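Local coordinates for peptide ABC transporter permease (Staphylococcus hominis, PDB 6EXS), which probably imports peptides across the membrane as a POT-family transporter, and binds a thioalcohol-conjugated dipeptide of the kind that is a body-odour precursor, at residues A[30-33]-A[34-38]; A[336-339]-A[340-344]. One frame throughout, in Å; residues are numbered along the deposited sequence.

How the interactions relate
Interaction 1 (30-38) comes first along the chain, a piece of helix 16-44 in the N-terminal half of the major facilitator fold; interaction 2 (336-344) follows about 300 residues later, covering the start of helix 338-357 in the C-terminal half. Their centres are about 14 Å apart, and they meet directly where Ala-37 CB packs 4.0 Å from Gln-336 CG. Both also touch the bound conjugated peptide C3H, 30-38 through the side chains of Tyr-33 and Arg-36 and 336-344 through two backbone hydrogen bonds and the side chains of Gln-336 and Asn-339. One ligand thus bridges both halves, as expected of the central pocket of an alternating-access transporter.

Interaction 1 (A[30-33]-A[34-38]). With C3H (2-[[(2~{R})-2-azanyl-3-[(3~{S})-3-methyl-1-oxidanyl-hexan-3-yl]sulfanyl-propanoyl]amino]ethanoic acid), chain O.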
ATOM      1  N   PHE A  30      -5.677   9.892   5.409  1.00 36.03           N
ATOM      2  CA  PHE A  30      -6.396  10.981   4.745  1.00 36.26           C
ATOM      3  C   PHE A  30      -5.375  11.798   3.940  1.00 42.77           C
ATOM      4  O   PHE A  30      -5.535  11.993   2.729  1.00 44.09           O
ATOM      5  CB  PHE A  30      -7.073  11.891   5.795  1.00 38.42           C
ATOM      6  CG  PHE A  30      -7.721  13.145   5.250  1.00 40.21           C
ATOM      7  CD1 PHE A  30      -6.981  14.313   5.069  1.00 43.39           C
ATOM      8  CD2 PHE A  30      -9.076  13.167   4.938  1.00 42.03           C
ATOM      9  CE1 PHE A  30      -7.576  15.468   4.536  1.00 44.40           C
ATOM     10  CE2 PHE A  30      -9.671  14.328   4.416  1.00 45.06           C
ATOM     11  CZ  PHE A  30      -8.916  15.466   4.212  1.00 42.96           C
ATOM     12  N   SER A  31      -4.323  12.272   4.625  1.00 38.65           N
ATOM     13  CA  SER A  31      -3.293  13.090   4.012  1.00 37.67           C
ATOM     14  C   SER A  31      -2.426  12.296   3.025  1.00 40.48           C
ATOM     15  O   SER A  31      -2.046  12.867   1.994  1.00 41.72           O
ATOM     16  CB  SER A  31      -2.474  13.809   5.075  1.00 41.12           C
ATOM     17  OG  SER A  31      -1.880  12.901   5.986  1.00 52.43           O
ATOM     18  N   TYR A  32      -2.169  10.982   3.281  1.00 34.02           N
ATOM     19  CA  TYR A  32      -1.391  10.161   2.341  1.00 32.82           C
ATOM     20  C   TYR A  32      -2.137   9.951   1.047  1.00 38.28           C
ATOM     21  O   TYR A  32      -1.559  10.181  -0.018  1.00 40.33           O
ATOM     22  CB  TYR A  32      -0.990   8.790   2.906  1.00 33.31           C
ATOM     23  CG  TYR A  32      -0.384   7.859   1.864  1.00 34.19           C
ATOM     24  CD1 TYR A  32       0.900   8.076   1.364  1.00 35.94           C
ATOM     25  CD2 TYR A  32      -1.096   6.763   1.377  1.00 34.26           C
ATOM     26  CE1 TYR A  32       1.451   7.242   0.392  1.00 34.71           C
ATOM     27  CE2 TYR A  32      -0.552   5.918   0.408  1.00 34.66           C
ATOM     28  CZ  TYR A  32       0.722   6.164  -0.085  1.00 39.80           C
ATOM     29  OH  TYR A  32       1.283   5.314  -1.014  1.00 38.62           O
ATOM     30  N   TYR A  33      -3.404   9.492   1.129  1.00 33.51           N
ATOM     31  CA  TYR A  33      -4.201   9.202  -0.054  1.00 33.22           C
ATOM     32  C   TYR A  33      -4.656  10.454  -0.784  1.00 37.85           C
ATOM     33  O   TYR A  33      -4.827  10.401  -1.995  1.00 37.32           O
ATOM     34  CB  TYR A  33      -5.358   8.240   0.255  1.00 34.21           C
ATOM     35  CG  TYR A  33      -4.860   6.820   0.433  1.00 34.41           C
ATOM     36  CD1 TYR A  33      -4.295   6.121  -0.630  1.00 36.23           C
ATOM     37  CD2 TYR A  33      -4.877   6.206   1.680  1.00 34.88           C
ATOM     38  CE1 TYR A  33      -3.776   4.839  -0.460  1.00 38.14           C
ATOM     39  CE2 TYR A  33      -4.361   4.922   1.863  1.00 35.71           C
ATOM     40  CZ  TYR A  33      -3.797   4.251   0.792  1.00 45.65           C
ATOM     41  OH  TYR A  33      -3.312   2.980   0.944  1.00 49.49           O
ATOM     42  N   GLY A  34      -4.766  11.570  -0.071  1.00 35.45           N
ATOM     43  CA  GLY A  34      -5.134  12.854  -0.651  1.00 35.39           C
ATOM     44  C   GLY A  34      -4.016  13.409  -1.506  1.00 40.02           C
ATOM     45  O   GLY A  34      -4.248  13.837  -2.643  1.00 40.36           O
ATOM     46  N   MET A  35      -2.786  13.377  -0.959  1.00 35.94           N
ATOM     47  CA  MET A  35      -1.551  13.783  -1.642  1.00 35.09           C
ATOM     48  C   MET A  35      -1.356  12.871  -2.879  1.00 38.81           C
ATOM     49  O   MET A  35      -1.047  13.379  -3.960  1.00 38.75           O
ATOM     50  CB  MET A  35      -0.371  13.663  -0.645  1.00 36.80           C
ATOM     51  CG  MET A  35       1.014  13.863  -1.229  1.00 38.94           C
ATOM     52  SD  MET A  35       1.675  12.421  -2.092  1.00 41.50           S
ATOM     53  CE  MET A  35       1.708  11.127  -0.707  1.00 37.49           C
ATOM     54  N   ARG A  36      -1.552  11.529  -2.692  1.00 35.12           N
ATOM     55  CA  ARG A  36      -1.441  10.484  -3.720  0.51 34.58           C
ATOM     56  C   ARG A  36      -2.401  10.718  -4.899  1.00 38.63           C
ATOM     57  O   ARG A  36      -2.001  10.597  -6.058  1.00 39.58           O
ATOM     58  CB  ARG A  36      -1.712   9.104  -3.097  0.51 32.38           C
ATOM     59  CG  ARG A  36      -0.527   8.157  -3.121  0.51 38.54           C
ATOM     60  CD  ARG A  36      -0.639   7.192  -4.284  0.51 46.30           C
ATOM     61  NE  ARG A  36      -1.058   5.847  -3.880  0.51 47.55           N
ATOM     62  CZ  ARG A  36      -2.308   5.390  -3.916  0.51 52.88           C
ATOM     63  NH1 ARG A  36      -3.301   6.177  -4.312  0.51 44.52           N
ATOM     64  NH2 ARG A  36      -2.571   4.144  -3.558  0.51 29.12           N
ATOM     65  N   ALA A  37      -3.675  11.048  -4.594  1.00 33.42           N
ATOM     66  CA  ALA A  37      -4.726  11.305  -5.586  1.00 33.30           C
ATOM     67  C   ALA A  37      -4.380  12.490  -6.497  1.00 38.60           C
ATOM     68  O   ALA A  37      -4.723  12.472  -7.670  1.00 37.57           O
ATOM     69  CB  ALA A  37      -6.051  11.570  -4.885  1.00 33.67           C
ATOM     70  N   MET A  38      -3.685  13.506  -5.941  1.00 37.15           N
ATOM     71  CA  MET A  38      -3.246  14.731  -6.604  1.00 37.72           C
ATOM     72  C   MET A  38      -1.914  14.572  -7.309  1.00 39.64           C
ATOM     73  O   MET A  38      -1.715  15.194  -8.348  1.00 39.54           O
ATOM     74  CB  MET A  38      -3.092  15.864  -5.578  1.00 41.13           C
ATOM     75  CG  MET A  38      -4.385  16.317  -4.940  1.00 46.37           C
ATOM     76  SD  MET A  38      -4.113  17.825  -3.972  1.00 52.67           S
ATOM     77  CE  MET A  38      -4.363  19.029  -5.196  1.00 50.08           C
TER
HETATM   78  O2  C3H O 514      -5.651   1.684   1.615  0.75 69.54           O
HETATM   79  C11 C3H O 514      -6.706   1.253   1.313  0.75 68.31           C
HETATM   80  O3  C3H O 514      -7.152   0.114   1.713  0.75 68.52           O
HETATM   81  C10 C3H O 514      -7.671   1.920   0.377  0.75 66.90           C
HETATM   82  N1  C3H O 514      -7.026   2.757  -0.606  0.75 65.30           N
HETATM   83  C9  C3H O 514      -6.575   2.263  -1.747  0.75 65.79           C
HETATM   84  O1  C3H O 514      -5.869   1.267  -1.811  0.75 68.68           O
HETATM   85  C8  C3H O 514      -6.964   2.945  -3.017  0.75 63.57           C
HETATM   86  N   C3H O 514      -7.478   4.273  -2.709  0.75 63.93           N
HETATM   87  C7  C3H O 514      -5.756   3.107  -3.941  0.75 63.34           C
HETATM   88  S   C3H O 514      -5.604   1.950  -5.329  0.75 63.64           S
HETATM   89  C3  C3H O 514      -6.968   2.205  -6.585  0.75 55.14           C
HETATM   90  C4  C3H O 514      -6.731   3.562  -7.194  0.75 52.12           C
HETATM   91  C5  C3H O 514      -8.303   2.029  -5.851  0.75 51.07           C
HETATM   92  C6  C3H O 514      -9.561   2.397  -6.605  0.75 46.34           C
HETATM   93  O   C3H O 514     -10.260   3.432  -5.995  0.75 41.31           O
HETATM   94  C2  C3H O 514      -6.908   1.141  -7.678  0.75 54.02           C
HETATM   95  C1  C3H O 514      -8.122   0.232  -7.774  0.75 51.79           C
HETATM   96  C   C3H O 514      -7.974  -0.770  -8.887  0.75 50.23           C
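Tyr-32 O accepts the amide of Arg-36 (N to O 3.0 Å) and Tyr-33 O that of Ala-37 (N to O 2.9 Å), two successive i to i+4 bonds of helix 16-44. Phe-30 O and Ser-31 O take the amides of Gly-34 and Met-35 in the same manner, while Ser-31 OG turns back to Trp-27 O and Glu-28 O. Away from the backbone, Tyr-33 OH comes to 2.8 Å from O2 of the C3H carboxylate. The Tyr-33 ring gets there because its CG stands beside the backbone N and anti to the carbonyl carbon (chi1 -75°). Phe-30 to Gly-34 form the end of the ExxERFxYYG signature of POT transporters on the first transmembrane helix, and here the second tyrosine of that signature lines the peptide pocket.

The Tyr-33 ring is covered on both faces: Tyr-32 CD2 lies 3.5 Å above the ring plane, over its centre, and the ligand amide N1 lies over the opposite face, displaced toward the rim. Its edge is turned to Arg-36, whose NH2 is 3.4 Å from Tyr-33 CE1. Ring and guanidinium planes stand 79° apart, with the tyrosine edge looking onto a face of the guanidinium and C7 of C3H at the guanidinium's own edge. Arg-36 is modelled in two conformers; in this one its chain bends at chi2 and chi3, and NH2 makes a weak, long ion pair with Glu-303. The first torsion (chi1 -116°) lays CG over a face of the Tyr-32 ring, 4.2 Å from its centroid, in a CH-pi contact; the bends bring the guanidinium to the edge of Tyr-33. Met-35 CE approaches the Tyr-32 ring obliquely, 3.8 Å from Tyr-32 CD1, and the Met-35 side chain also meets Tyr-66 of helix 56-72.

Interaction 2 (A[336-339]-A[340-344]); sequences QSIN and PLFIL. With C3H (2-[[(2~{R})-2-azanyl-3-[(3~{S})-3-methyl-1-oxidanyl-hexan-3-yl]sulfanyl-propanoyl]amino]ethanoic acid), chain O.
Phe-342 turns its ring edge to the backbone of Ile-338: CD1 sits 3.3 Å from Ile-338 O, near the ring plane. The two side chains run alongside one another, pointing the same way, with Ile-338 CG2 against that same CD1. Beyond them the Phe-342 ring meets the ring of Phe-346. The carboxamide of Asn-339 lies across the tip of Ile-343, OD1 close to Ile-343 CD1 at 3.1 Å, while ND2 is hydrogen-bonded to Glu-410 of helix 396-418; CG anti to the backbone N (chi1 -178°) carries the carboxamide to both. Asn-339 CB, fixed by the backbone, touches C5 and C6 of C3H. Gln-336 sets its carboxamide against the ligand methyl, CD to C4 3.4 Å.

Most of this lies on the first turns of helix 338-357, with Gln-336 and Ser-337 leading into it, in the C-terminal half of the major facilitator fold. Three i to i+4 bonds join the segments: Leu-341 N to Ser-337 O, Phe-342 N to Ile-338 O and Ile-343 N to Asn-339 O. Pro-340 has no N-H to continue the series backward; its CD instead packs 3.2 Å from Gln-336 O. That carbonyl serves the ligand, accepting the C3H amine N at 3.0 Å, and Phe-335 O is a further acceptor for C3H. The amide of Asn-339 in turn donates to the ligand hydroxyl O, also at 3.0 Å and nearly straight (163°). Around the turn, Ser-337 OG bonds to Leu-163 O and Pro-340 rests on Ala-162, both of helix 147-174.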
ATOM      1  N   GLN A 336     -10.095   7.320  -7.070  1.00 32.84           N
ATOM      2  CA  GLN A 336      -9.360   6.787  -5.902  1.00 31.38           C
ATOM      3  C   GLN A 336     -10.257   6.441  -4.700  1.00 34.92           C
ATOM      4  O   GLN A 336      -9.815   5.721  -3.796  1.00 34.31           O
ATOM      5  CB  GLN A 336      -8.266   7.776  -5.435  1.00 31.58           C
ATOM      6  CG  GLN A 336      -7.252   8.159  -6.490  1.00 38.43           C
ATOM      7  CD  GLN A 336      -6.594   6.939  -7.047  1.00 58.50           C
ATOM      8  OE1 GLN A 336      -6.898   6.506  -8.161  1.00 51.91           O
ATOM      9  NE2 GLN A 336      -5.724   6.327  -6.248  1.00 57.25           N
ATOM     10  N   SER A 337     -11.476   7.009  -4.675  1.00 31.04           N
ATOM     11  CA  SER A 337     -12.485   6.844  -3.636  1.00 30.86           C
ATOM     12  C   SER A 337     -13.362   5.602  -3.867  1.00 36.74           C
ATOM     13  O   SER A 337     -14.033   5.167  -2.922  1.00 36.73           O
ATOM     14  CB  SER A 337     -13.368   8.095  -3.554  1.00 32.66           C
ATOM     15  OG  SER A 337     -12.677   9.217  -3.025  1.00 35.33           O
ATOM     16  N   ILE A 338     -13.348   5.026  -5.104  1.00 34.09           N
ATOM     17  CA  ILE A 338     -14.184   3.870  -5.467  1.00 34.81           C
ATOM     18  C   ILE A 338     -13.874   2.628  -4.597  1.00 39.77           C
ATOM     19  O   ILE A 338     -14.773   2.110  -3.935  1.00 39.95           O
ATOM     20  CB  ILE A 338     -14.176   3.544  -6.992  1.00 37.81           C
ATOM     21  CG1 ILE A 338     -14.651   4.764  -7.831  1.00 37.99           C
ATOM     22  CG2 ILE A 338     -15.054   2.299  -7.281  1.00 38.53           C
ATOM     23  CD1 ILE A 338     -14.418   4.673  -9.307  1.00 41.14           C
ATOM     24  N   ASN A 339     -12.625   2.158  -4.628  1.00 36.54           N
ATOM     25  CA  ASN A 339     -12.133   1.003  -3.880  1.00 37.07           C
ATOM     26  C   ASN A 339     -12.356   1.136  -2.341  1.00 40.85           C
ATOM     27  O   ASN A 339     -12.953   0.218  -1.785  1.00 39.07           O
ATOM     28  CB  ASN A 339     -10.675   0.734  -4.251  1.00 36.50           C
ATOM     29  CG  ASN A 339     -10.027  -0.438  -3.607  1.00 54.14           C
ATOM     30  OD1 ASN A 339      -9.616  -0.356  -2.461  1.00 49.92           O
ATOM     31  ND2 ASN A 339      -9.814  -1.506  -4.374  1.00 44.18           N
ATOM     32  N   PRO A 340     -11.964   2.251  -1.652  1.00 37.52           N
ATOM     33  CA  PRO A 340     -12.259   2.361  -0.207  1.00 36.91           C
ATOM     34  C   PRO A 340     -13.754   2.394   0.134  1.00 40.90           C
ATOM     35  O   PRO A 340     -14.128   1.875   1.187  1.00 40.00           O
ATOM     36  CB  PRO A 340     -11.551   3.652   0.217  1.00 38.60           C
ATOM     37  CG  PRO A 340     -10.666   4.028  -0.921  1.00 42.59           C
ATOM     38  CD  PRO A 340     -11.248   3.449  -2.142  1.00 38.17           C
ATOM     39  N   LEU A 341     -14.613   2.977  -0.741  1.00 38.76           N
ATOM     40  CA  LEU A 341     -16.067   2.998  -0.515  1.00 39.26           C
ATOM     41  C   LEU A 341     -16.644   1.574  -0.521  1.00 44.91           C
ATOM     42  O   LEU A 341     -17.401   1.221   0.391  1.00 45.70           O
ATOM     43  CB  LEU A 341     -16.802   3.872  -1.547  1.00 39.47           C
ATOM     44  CG  LEU A 341     -18.345   3.883  -1.465  1.00 44.03           C
ATOM     45  CD1 LEU A 341     -18.831   4.585  -0.206  1.00 44.23           C
ATOM     46  CD2 LEU A 341     -18.958   4.518  -2.692  1.00 44.44           C
ATOM     47  N   PHE A 342     -16.275   0.757  -1.528  1.00 41.28           N
ATOM     48  CA  PHE A 342     -16.748  -0.629  -1.647  1.00 41.87           C
ATOM     49  C   PHE A 342     -16.219  -1.532  -0.537  1.00 45.96           C
ATOM     50  O   PHE A 342     -16.939  -2.431  -0.107  1.00 46.91           O
ATOM     51  CB  PHE A 342     -16.463  -1.198  -3.038  1.00 44.04           C
ATOM     52  CG  PHE A 342     -17.528  -0.808  -4.036  1.00 46.20           C
ATOM     53  CD1 PHE A 342     -17.599   0.491  -4.534  1.00 48.56           C
ATOM     54  CD2 PHE A 342     -18.481  -1.728  -4.454  1.00 49.08           C
ATOM     55  CE1 PHE A 342     -18.610   0.864  -5.422  1.00 50.12           C
ATOM     56  CE2 PHE A 342     -19.487  -1.358  -5.356  1.00 52.48           C
ATOM     57  CZ  PHE A 342     -19.546  -0.064  -5.831  1.00 50.23           C
ATOM     58  N   ILE A 343     -14.987  -1.268  -0.045  1.00 40.98           N
ATOM     59  CA  ILE A 343     -14.414  -2.004   1.082  1.00 40.31           C
ATOM     60  C   ILE A 343     -15.270  -1.678   2.309  1.00 44.89           C
ATOM     61  O   ILE A 343     -15.748  -2.595   2.958  1.00 45.66           O
ATOM     62  CB  ILE A 343     -12.899  -1.712   1.292  1.00 42.24           C
ATOM     63  CG1 ILE A 343     -12.060  -2.297   0.131  1.00 41.73           C
ATOM     64  CG2 ILE A 343     -12.413  -2.283   2.645  1.00 42.34           C
ATOM     65  CD1 ILE A 343     -10.656  -1.821   0.068  1.00 46.25           C
ATOM     66  N   LEU A 344     -15.521  -0.384   2.575  1.00 41.36           N
ATOM     67  CA  LEU A 344     -16.344   0.066   3.699  1.00 41.48           C
ATOM     68  C   LEU A 344     -17.757  -0.512   3.687  1.00 48.23           C
ATOM     69  O   LEU A 344     -18.241  -0.951   4.728  1.00 48.88           O
ATOM     70  CB  LEU A 344     -16.383   1.607   3.798  1.00 40.81           C
ATOM     71  CG  LEU A 344     -15.136   2.294   4.365  1.00 43.63           C
ATOM     72  CD1 LEU A 344     -15.085   3.733   3.936  1.00 43.77           C
ATOM     73  CD2 LEU A 344     -15.080   2.211   5.870  1.00 43.60           C
TER
HETATM   74  O2  C3H O 514      -5.651   1.684   1.615  0.75 69.54           O
HETATM   75  C11 C3H O 514      -6.706   1.253   1.313  0.75 68.31           C
HETATM   76  O3  C3H O 514      -7.152   0.114   1.713  0.75 68.52           O
HETATM   77  C10 C3H O 514      -7.671   1.920   0.377  0.75 66.90           C
HETATM   78  N1  C3H O 514      -7.026   2.757  -0.606  0.75 65.30           N
HETATM   79  C9  C3H O 514      -6.575   2.263  -1.747  0.75 65.79           C
HETATM   80  O1  C3H O 514      -5.869   1.267  -1.811  0.75 68.68           O
HETATM   81  C8  C3H O 514      -6.964   2.945  -3.017  0.75 63.57           C
HETATM   82  N   C3H O 514      -7.478   4.273  -2.709  0.75 63.93           N
HETATM   83  C7  C3H O 514      -5.756   3.107  -3.941  0.75 63.34           C
HETATM   84  S   C3H O 514      -5.604   1.950  -5.329  0.75 63.64           S
HETATM   85  C3  C3H O 514      -6.968   2.205  -6.585  0.75 55.14           C
HETATM   86  C4  C3H O 514      -6.731   3.562  -7.194  0.75 52.12           C
HETATM   87  C5  C3H O 514      -8.303   2.029  -5.851  0.75 51.07           C
HETATM   88  C6  C3H O 514      -9.561   2.397  -6.605  0.75 46.34           C
HETATM   89  O   C3H O 514     -10.260   3.432  -5.995  0.75 41.31           O
HETATM   90  C2  C3H O 514      -6.908   1.141  -7.678  0.75 54.02           C
HETATM   91  C1  C3H O 514      -8.122   0.232  -7.774  0.75 51.79           C
HETATM   92  C   C3H O 514      -7.974  -0.770  -8.887  0.75 50.23           C